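Local coordinates for protein lipocalin allergen (Canis lupus familiaris, PDB 4ODD) that is a secreted dog dander allergen of the lipocalin family that probably binds small molecules, as its relatives do, at residues S12-L18 against L115-G120; R35-R39 against L148-C154. All coordinates share one frame; numbering follows the deposited sequence.

Contact 1: residues S12-L18 against L115-G120; sequences SGPWKTL and LLMGRG
R119 folds back over W15 and lays its guanidinium nearly flat on the indole, with planes 15° apart and centres 4.0 Å from each other. This cation-pi stack is off-centre: R119 NH1 lies over the rim of the ring, while CD of the same arginine sits squarely above the six-membered ring, 4.0 Å from its centroid, as a CH-pi contact. Bends at chi2 (83°) and chi3 (101°) curl the arginine chain across the indole.

Around the guanidinium edge come backbone carbonyls. R119 NH1 donates a hydrogen bond to P14 O (2.7 Å), tilted out of the carbonyl plane, and NH2 reaches S12 O only weakly. W15 NE1, a donor like the nearby R119 NH1, bonds V11 O.

The strands themselves pair antiparallel. K16 and G118 form the hydrogen-bonded pair, K16 N to G118 O at 2.8 Å and G118 N to K16 O at 2.7 Å, and L18 N continues the ladder to L116 O. T17 and M117 make the non-hydrogen-bonded pair between.

Tryptophan in a G-x-W motif on the first strand, stacked under an arginine after the last barrel strand, is the lipocalin signature; sharing R119's positive charge between ring face and carbonyls probably helps hold this barrel end.

Contact 2: residues R35-R39 against L148-C154; sequences RIYLR and LGDTDNC
Y37 pushes its ring in among L148, T151 and D152, and the tight part of this contact is built around it. The phenol oxygen OH shares a hydrogen bond of 2.9 Å with T151 OG1, which lies in the plane of the ring at its edge. L148 O also meets that edge, near CE1, while L148 CB packs 3.7 Å from Y37 CE1. The D152 side chain runs alongside the tyrosine, pointing the other way, its carboxylate plane turned 27° from the ring and its CG 3.5 Å from Y37 CD1.

Next to it the two terminal nitrogens of R39 each take one carboxylate oxygen of D152 in a bidentate salt bridge. NH1 bonds OD2 at 2.7 Å on its syn lone pair, and NH2 takes OD1 at 3.0 Å along a straighter line (165°). D152 CG stands anti to its own N (chi1 -163°), which carries the carboxylate across to the arginine. R39 NH1 also bonds L38 O, and NE bonds P155 O, so the guanidinium is fixed in its rotation.

Toward solvent the contact thins. The extended, partly exposed R35 has an apolar methyl over the face of its guanidinium, L148 CD2 lying 3.6 Å from R35 CZ.

With C154 disulfide-bonded to C62, the arrangement is that of a lipocalin's C-terminal segment strapped along the outside of the beta-barrel.

Overall arrangement
From the N terminus, strand 13-22 comes first, followed by strand 36-44 beside it in the sheet. Contact 1 closes a loop of 96 residues, bringing strand 110-118 back to the first strand and so completing the barrel's circuit. Contact 2 spans 108 residues and brings the tail after strand 145-147 onto strand 36-44. The two loops cross, since 35-39 lies inside the span of contact 1 and 148-154 beyond it. Their centres are about 10 Å apart, joined by T17 OG1 to I36 O and L18 O to L148 N, while M117 packs on L38. Strand 13-22 thus connects the barrel closure with the C-terminal tail.

Contact 1: residues S12-L18 against L115-G120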
ATOM      1  N   SER A  12       4.419  -9.633  -8.454  1.00 53.68           N
ATOM      2  CA  SER A  12       5.433 -10.166  -7.572  1.00 55.82           C
ATOM      3  C   SER A  12       6.759  -9.487  -7.819  1.00 51.63           C
ATOM      4  O   SER A  12       7.120  -9.210  -8.965  1.00 48.80           O
ATOM      5  CB  SER A  12       5.560 -11.664  -7.753  1.00 49.72           C
ATOM      6  OG  SER A  12       4.542 -12.308  -7.007  1.00 51.97           O
ATOM      7  N   GLY A  13       7.470  -9.195  -6.736  1.00 48.70           N
ATOM      8  CA  GLY A  13       8.767  -8.548  -6.837  1.00 48.78           C
ATOM      9  C   GLY A  13       8.913  -7.301  -5.991  1.00 43.17           C
ATOM     10  O   GLY A  13       8.084  -7.001  -5.128  1.00 42.66           O
ATOM     11  N   PRO A  14       9.978  -6.549  -6.243  1.00 41.88           N
ATOM     12  CA  PRO A  14      10.306  -5.419  -5.373  1.00 31.08           C
ATOM     13  C   PRO A  14       9.360  -4.246  -5.622  1.00 30.41           C
ATOM     14  O   PRO A  14       8.844  -4.074  -6.743  1.00 27.47           O
ATOM     15  CB  PRO A  14      11.733  -5.063  -5.802  1.00 30.00           C
ATOM     16  CG  PRO A  14      11.791  -5.445  -7.262  1.00 42.03           C
ATOM     17  CD  PRO A  14      10.917  -6.689  -7.377  1.00 34.93           C
ATOM     18  N   TRP A  15       9.117  -3.456  -4.574  1.00 41.31           N
ATOM     19  CA  TRP A  15       8.336  -2.243  -4.697  1.00 35.51           C
ATOM     20  C   TRP A  15       8.825  -1.234  -3.687  1.00 31.30           C
ATOM     21  O   TRP A  15       9.320  -1.607  -2.617  1.00 31.81           O
ATOM     22  CB  TRP A  15       6.867  -2.540  -4.441  1.00 33.31           C
ATOM     23  CG  TRP A  15       6.235  -3.304  -5.533  1.00 35.04           C
ATOM     24  CD1 TRP A  15       5.881  -4.621  -5.510  1.00 36.60           C
ATOM     25  CD2 TRP A  15       5.881  -2.813  -6.828  1.00 41.71           C
ATOM     26  NE1 TRP A  15       5.322  -4.981  -6.708  1.00 34.66           N
ATOM     27  CE2 TRP A  15       5.307  -3.890  -7.537  1.00 40.91           C
ATOM     28  CE3 TRP A  15       5.993  -1.567  -7.459  1.00 40.98           C
ATOM     29  CZ2 TRP A  15       4.844  -3.762  -8.848  1.00 34.84           C
ATOM     30  CZ3 TRP A  15       5.539  -1.440  -8.763  1.00 48.20           C
ATOM     31  CH2 TRP A  15       4.972  -2.534  -9.445  1.00 42.31           C
ATOM     32  N   LYS A  16       8.685   0.039  -4.031  1.00 39.10           N
ATOM     33  CA  LYS A  16       9.058   1.126  -3.156  1.00 44.53           C
ATOM     34  C   LYS A  16       7.822   2.017  -3.015  1.00 47.70           C
ATOM     35  O   LYS A  16       7.090   2.230  -3.996  1.00 46.39           O
ATOM     36  CB  LYS A  16      10.235   1.902  -3.756  1.00 46.86           C
ATOM     37  CG  LYS A  16      10.472   3.261  -3.107  1.00 56.62           C
ATOM     38  CD  LYS A  16      11.629   4.028  -3.763  1.00 76.77           C
ATOM     39  CE  LYS A  16      11.919   5.353  -3.027  1.00 73.20           C
ATOM     40  NZ  LYS A  16      12.167   5.142  -1.561  1.00 74.25           N
ATOM     41  N   THR A  17       7.572   2.526  -1.808  1.00 33.48           N
ATOM     42  CA  THR A  17       6.423   3.407  -1.636  1.00 33.20           C
ATOM     43  C   THR A  17       6.761   4.812  -2.122  1.00 37.90           C
ATOM     44  O   THR A  17       7.766   5.380  -1.718  1.00 44.21           O
ATOM     45  CB  THR A  17       5.958   3.510  -0.175  1.00 33.52           C
ATOM     46  OG1 THR A  17       5.828   2.201   0.390  1.00 38.58           O
ATOM     47  CG2 THR A  17       4.621   4.239  -0.114  1.00 25.33           C
ATOM     48  N   LEU A  18       5.914   5.366  -2.981  1.00 38.72           N
ATOM     49  CA  LEU A  18       6.065   6.748  -3.428  1.00 30.30           C
ATOM     50  C   LEU A  18       5.086   7.677  -2.704  1.00 40.44           C
ATOM     51  O   LEU A  18       5.493   8.639  -2.035  1.00 43.46           O
ATOM     52  CB  LEU A  18       5.866   6.839  -4.936  1.00 33.89           C
ATOM     53  CG  LEU A  18       7.091   6.481  -5.783  1.00 42.10           C
ATOM     54  CD1 LEU A  18       7.998   5.500  -5.063  1.00 43.81           C
ATOM     55  CD2 LEU A  18       6.693   5.959  -7.146  1.00 32.77           C
ATOM     56  N   LEU A 115      -2.248   3.924  -2.096  1.00 40.94           N
ATOM     57  CA  LEU A 115      -0.806   3.869  -2.280  1.00 39.84           C
ATOM     58  C   LEU A 115      -0.357   3.851  -3.725  1.00 39.89           C
ATOM     59  O   LEU A 115      -0.896   3.100  -4.558  1.00 37.77           O
ATOM     60  CB  LEU A 115      -0.208   2.644  -1.617  1.00 36.90           C
ATOM     61  CG  LEU A 115      -0.441   2.420  -0.144  1.00 44.86           C
ATOM     62  CD1 LEU A 115      -1.270   1.179   0.009  1.00 49.79           C
ATOM     63  CD2 LEU A 115       0.907   2.254   0.524  1.00 43.03           C
ATOM     64  N   LEU A 116       0.657   4.673  -4.000  1.00 36.59           N
ATOM     65  CA  LEU A 116       1.373   4.618  -5.259  1.00 36.75           C
ATOM     66  C   LEU A 116       2.718   4.011  -4.953  1.00 39.21           C
ATOM     67  O   LEU A 116       3.469   4.520  -4.125  1.00 37.48           O
ATOM     68  CB  LEU A 116       1.538   6.005  -5.863  1.00 46.06           C
ATOM     69  CG  LEU A 116       2.240   6.010  -7.226  1.00 46.66           C
ATOM     70  CD1 LEU A 116       1.694   4.908  -8.115  1.00 43.17           C
ATOM     71  CD2 LEU A 116       2.114   7.379  -7.899  1.00 40.71           C
ATOM     72  N   MET A 117       3.001   2.885  -5.583  1.00 43.69           N
ATOM     73  CA  MET A 117       4.246   2.193  -5.333  1.00 44.14           C
ATOM     74  C   MET A 117       5.008   2.129  -6.636  1.00 45.56           C
ATOM     75  O   MET A 117       4.417   1.936  -7.705  1.00 42.26           O
ATOM     76  CB  MET A 117       3.996   0.785  -4.804  1.00 44.10           C
ATOM     77  CG  MET A 117       3.464   0.740  -3.384  1.00 44.49           C
ATOM     78  SD  MET A 117       2.479  -0.755  -3.169  1.00 44.72           S
ATOM     79  CE  MET A 117       1.154  -0.403  -4.323  1.00 43.00           C
ATOM     80  N   GLY A 118       6.324   2.298  -6.550  1.00 41.89           N
ATOM     81  CA  GLY A 118       7.142   2.321  -7.747  1.00 46.87           C
ATOM     82  C   GLY A 118       8.094   1.156  -7.826  1.00 50.26           C
ATOM     83  O   GLY A 118       8.483   0.588  -6.813  1.00 44.47           O
ATOM     84  N   ARG A 119       8.439   0.796  -9.056  1.00 85.27           N
ATOM     85  CA  ARG A 119       9.502  -0.147  -9.347  1.00 82.30           C
ATOM     86  C   ARG A 119      10.710   0.682  -9.765  1.00 99.04           C
ATOM     87  O   ARG A 119      10.876   0.971 -10.941  1.00108.81           O
ATOM     88  CB  ARG A 119       9.075  -1.032 -10.518  1.00 77.33           C
ATOM     89  CG  ARG A 119       9.738  -2.400 -10.574  1.00 67.79           C
ATOM     90  CD  ARG A 119       9.037  -3.392  -9.662  1.00 61.59           C
ATOM     91  NE  ARG A 119       8.141  -4.286 -10.389  1.00 59.27           N
ATOM     92  CZ  ARG A 119       7.661  -5.430  -9.898  1.00 64.00           C
ATOM     93  NH1 ARG A 119       7.995  -5.822  -8.670  1.00 58.43           N
ATOM     94  NH2 ARG A 119       6.851  -6.191 -10.634  1.00 62.60           N
ATOM     95  N   GLY A 120      11.552   1.088  -8.821  1.00108.14           N
ATOM     96  CA  GLY A 120      12.757   1.837  -9.162  1.00127.73           C
ATOM     97  C   GLY A 120      12.654   3.359  -9.138  1.00133.03           C
ATOM     98  O   GLY A 120      12.400   3.957  -8.091  1.00118.97           O
TER

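Contact 2: residues R35-R39 against L148-C154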
ATOM      1  N   ARG A  35       2.051   4.398   7.504  1.00 36.39           N
ATOM      2  CA  ARG A  35       3.232   5.019   6.927  1.00 40.29           C
ATOM      3  C   ARG A  35       4.177   3.880   6.502  1.00 39.79           C
ATOM      4  O   ARG A  35       5.165   3.572   7.171  1.00 44.99           O
ATOM      5  CB  ARG A  35       3.894   5.973   7.932  1.00 43.14           C
ATOM      6  CG  ARG A  35       4.855   6.982   7.311  1.00 43.60           C
ATOM      7  CD  ARG A  35       5.334   7.990   8.335  1.00 54.37           C
ATOM      8  NE  ARG A  35       6.366   8.881   7.809  1.00 56.00           N
ATOM      9  CZ  ARG A  35       6.128  10.075   7.269  1.00 50.28           C
ATOM     10  NH1 ARG A  35       4.886  10.531   7.169  1.00 41.41           N
ATOM     11  NH2 ARG A  35       7.137  10.815   6.817  1.00 55.45           N
ATOM     12  N   ILE A  36       3.832   3.254   5.382  1.00 46.30           N
ATOM     13  CA  ILE A  36       4.408   1.984   4.964  1.00 49.99           C
ATOM     14  C   ILE A  36       5.502   2.143   3.921  1.00 50.14           C
ATOM     15  O   ILE A  36       5.306   2.763   2.865  1.00 47.34           O
ATOM     16  CB  ILE A  36       3.332   1.077   4.338  1.00 49.72           C
ATOM     17  CG1 ILE A  36       2.253   0.751   5.355  1.00 51.90           C
ATOM     18  CG2 ILE A  36       3.961  -0.206   3.818  1.00 51.36           C
ATOM     19  CD1 ILE A  36       2.805   0.168   6.600  1.00 47.08           C
ATOM     20  N   TYR A  37       6.655   1.560   4.195  1.00 41.19           N
ATOM     21  CA  TYR A  37       7.709   1.559   3.195  1.00 41.07           C
ATOM     22  C   TYR A  37       7.812   0.171   2.623  1.00 37.33           C
ATOM     23  O   TYR A  37       8.304  -0.757   3.269  1.00 39.60           O
ATOM     24  CB  TYR A  37       9.034   2.019   3.792  1.00 35.83           C
ATOM     25  CG  TYR A  37       8.977   3.463   4.232  1.00 47.31           C
ATOM     26  CD1 TYR A  37       9.158   4.499   3.310  1.00 44.25           C
ATOM     27  CD2 TYR A  37       8.730   3.802   5.563  1.00 42.39           C
ATOM     28  CE1 TYR A  37       9.113   5.835   3.704  1.00 44.08           C
ATOM     29  CE2 TYR A  37       8.688   5.125   5.959  1.00 41.90           C
ATOM     30  CZ  TYR A  37       8.872   6.135   5.029  1.00 48.93           C
ATOM     31  OH  TYR A  37       8.816   7.441   5.448  1.00 49.08           O
ATOM     32  N   LEU A  38       7.306   0.025   1.412  1.00 30.79           N
ATOM     33  CA  LEU A  38       7.348  -1.263   0.754  1.00 34.97           C
ATOM     34  C   LEU A  38       8.742  -1.714   0.428  1.00 39.26           C
ATOM     35  O   LEU A  38       9.628  -0.903   0.128  1.00 37.29           O
ATOM     36  CB  LEU A  38       6.474  -1.267  -0.487  1.00 29.43           C
ATOM     37  CG  LEU A  38       5.255  -2.037   0.027  1.00 45.92           C
ATOM     38  CD1 LEU A  38       3.956  -1.285  -0.241  1.00 38.99           C
ATOM     39  CD2 LEU A  38       5.229  -3.481  -0.495  1.00 36.01           C
ATOM     40  N   ARG A  39       8.931  -3.022   0.519  1.00 40.12           N
ATOM     41  CA  ARG A  39      10.153  -3.635   0.025  1.00 44.72           C
ATOM     42  C   ARG A  39       9.796  -4.561  -1.118  1.00 46.71           C
ATOM     43  O   ARG A  39      10.433  -4.526  -2.173  1.00 45.21           O
ATOM     44  CB  ARG A  39      10.891  -4.383   1.132  1.00 42.02           C
ATOM     45  CG  ARG A  39      11.567  -3.438   2.143  1.00 46.82           C
ATOM     46  CD  ARG A  39      12.629  -2.575   1.464  1.00 42.92           C
ATOM     47  NE  ARG A  39      13.284  -1.663   2.386  1.00 49.70           N
ATOM     48  CZ  ARG A  39      12.989  -0.374   2.495  1.00 47.41           C
ATOM     49  NH1 ARG A  39      12.041   0.160   1.741  1.00 47.52           N
ATOM     50  NH2 ARG A  39      13.638   0.385   3.363  1.00 47.69           N
ATOM     51  N   LEU A 148       6.424   9.777   0.255  1.00 49.30           N
ATOM     52  CA  LEU A 148       7.323   9.012   1.126  1.00 47.65           C
ATOM     53  C   LEU A 148       8.562   8.598   0.383  1.00 48.11           C
ATOM     54  O   LEU A 148       9.480   8.032   0.978  1.00 51.45           O
ATOM     55  CB  LEU A 148       6.637   7.771   1.683  1.00 48.81           C
ATOM     56  CG  LEU A 148       5.490   8.020   2.659  1.00 51.14           C
ATOM     57  CD1 LEU A 148       4.865   6.677   3.109  1.00 48.40           C
ATOM     58  CD2 LEU A 148       5.989   8.838   3.844  1.00 46.78           C
ATOM     59  N   GLY A 149       8.576   8.894  -0.918  1.00 37.75           N
ATOM     60  CA  GLY A 149       9.701   8.591  -1.785  1.00 36.45           C
ATOM     61  C   GLY A 149      11.078   9.004  -1.284  1.00 44.35           C
ATOM     62  O   GLY A 149      12.075   8.351  -1.611  1.00 37.83           O
ATOM     63  N   ASP A 150      11.150  10.073  -0.493  1.00 47.52           N
ATOM     64  CA  ASP A 150      12.449  10.624  -0.091  1.00 57.10           C
ATOM     65  C   ASP A 150      12.780  10.482   1.396  1.00 57.55           C
ATOM     66  O   ASP A 150      13.767  11.053   1.874  1.00 53.70           O
ATOM     67  CB  ASP A 150      12.538  12.100  -0.481  1.00 51.48           C
ATOM     68  CG  ASP A 150      11.482  12.945   0.214  1.00 61.22           C
ATOM     69  OD1 ASP A 150      10.786  12.408   1.113  1.00 55.10           O
ATOM     70  OD2 ASP A 150      11.346  14.136  -0.148  1.00 48.17           O
ATOM     71  N   THR A 151      11.954   9.740   2.124  1.00 51.74           N
ATOM     72  CA  THR A 151      12.177   9.527   3.553  1.00 51.72           C
ATOM     73  C   THR A 151      12.382   8.056   3.895  1.00 54.32           C
ATOM     74  O   THR A 151      12.286   7.659   5.069  1.00 52.02           O
ATOM     75  CB  THR A 151      11.027  10.092   4.403  1.00 51.40           C
ATOM     76  OG1 THR A 151       9.763   9.644   3.888  1.00 54.05           O
ATOM     77  CG2 THR A 151      11.058  11.602   4.360  1.00 54.71           C
ATOM     78  N   ASP A 152      12.665   7.254   2.870  1.00 52.11           N
ATOM     79  CA  ASP A 152      12.857   5.830   3.076  1.00 58.08           C
ATOM     80  C   ASP A 152      14.277   5.557   3.529  1.00 57.39           C
ATOM     81  O   ASP A 152      15.126   5.189   2.727  1.00 48.74           O
ATOM     82  CB  ASP A 152      12.546   5.041   1.808  1.00 50.08           C
ATOM     83  CG  ASP A 152      12.346   3.564   2.086  1.00 50.78           C
ATOM     84  OD1 ASP A 152      12.594   3.153   3.254  1.00 47.27           O
ATOM     85  OD2 ASP A 152      11.951   2.827   1.138  1.00 47.54           O
ATOM     86  N   ASN A 153      14.520   5.729   4.822  1.00 78.85           N
ATOM     87  CA  ASN A 153      15.847   5.555   5.374  1.00 81.03           C
ATOM     88  C   ASN A 153      16.028   4.193   6.024  1.00 79.17           C
ATOM     89  O   ASN A 153      17.005   3.967   6.737  1.00 83.92           O
ATOM     90  CB  ASN A 153      16.143   6.667   6.388  1.00 83.92           C
ATOM     91  CG  ASN A 153      15.204   6.634   7.589  1.00 98.41           C
ATOM     92  OD1 ASN A 153      15.411   5.877   8.536  1.00104.74           O
ATOM     93  ND2 ASN A 153      14.169   7.460   7.551  1.00101.75           N
ATOM     94  N   CYS A 154      15.086   3.289   5.784  1.00 74.61           N
ATOM     95  CA  CYS A 154      15.155   1.958   6.381  1.00 70.05           C
ATOM     96  C   CYS A 154      16.015   1.000   5.550  1.00 74.31           C
ATOM     97  O   CYS A 154      16.248   1.246   4.364  1.00 75.36           O
ATOM     98  CB  CYS A 154      13.747   1.398   6.601  1.00 71.54           C
ATOM     99  SG  CYS A 154      12.824   2.266   7.888  1.00 82.98           S
TER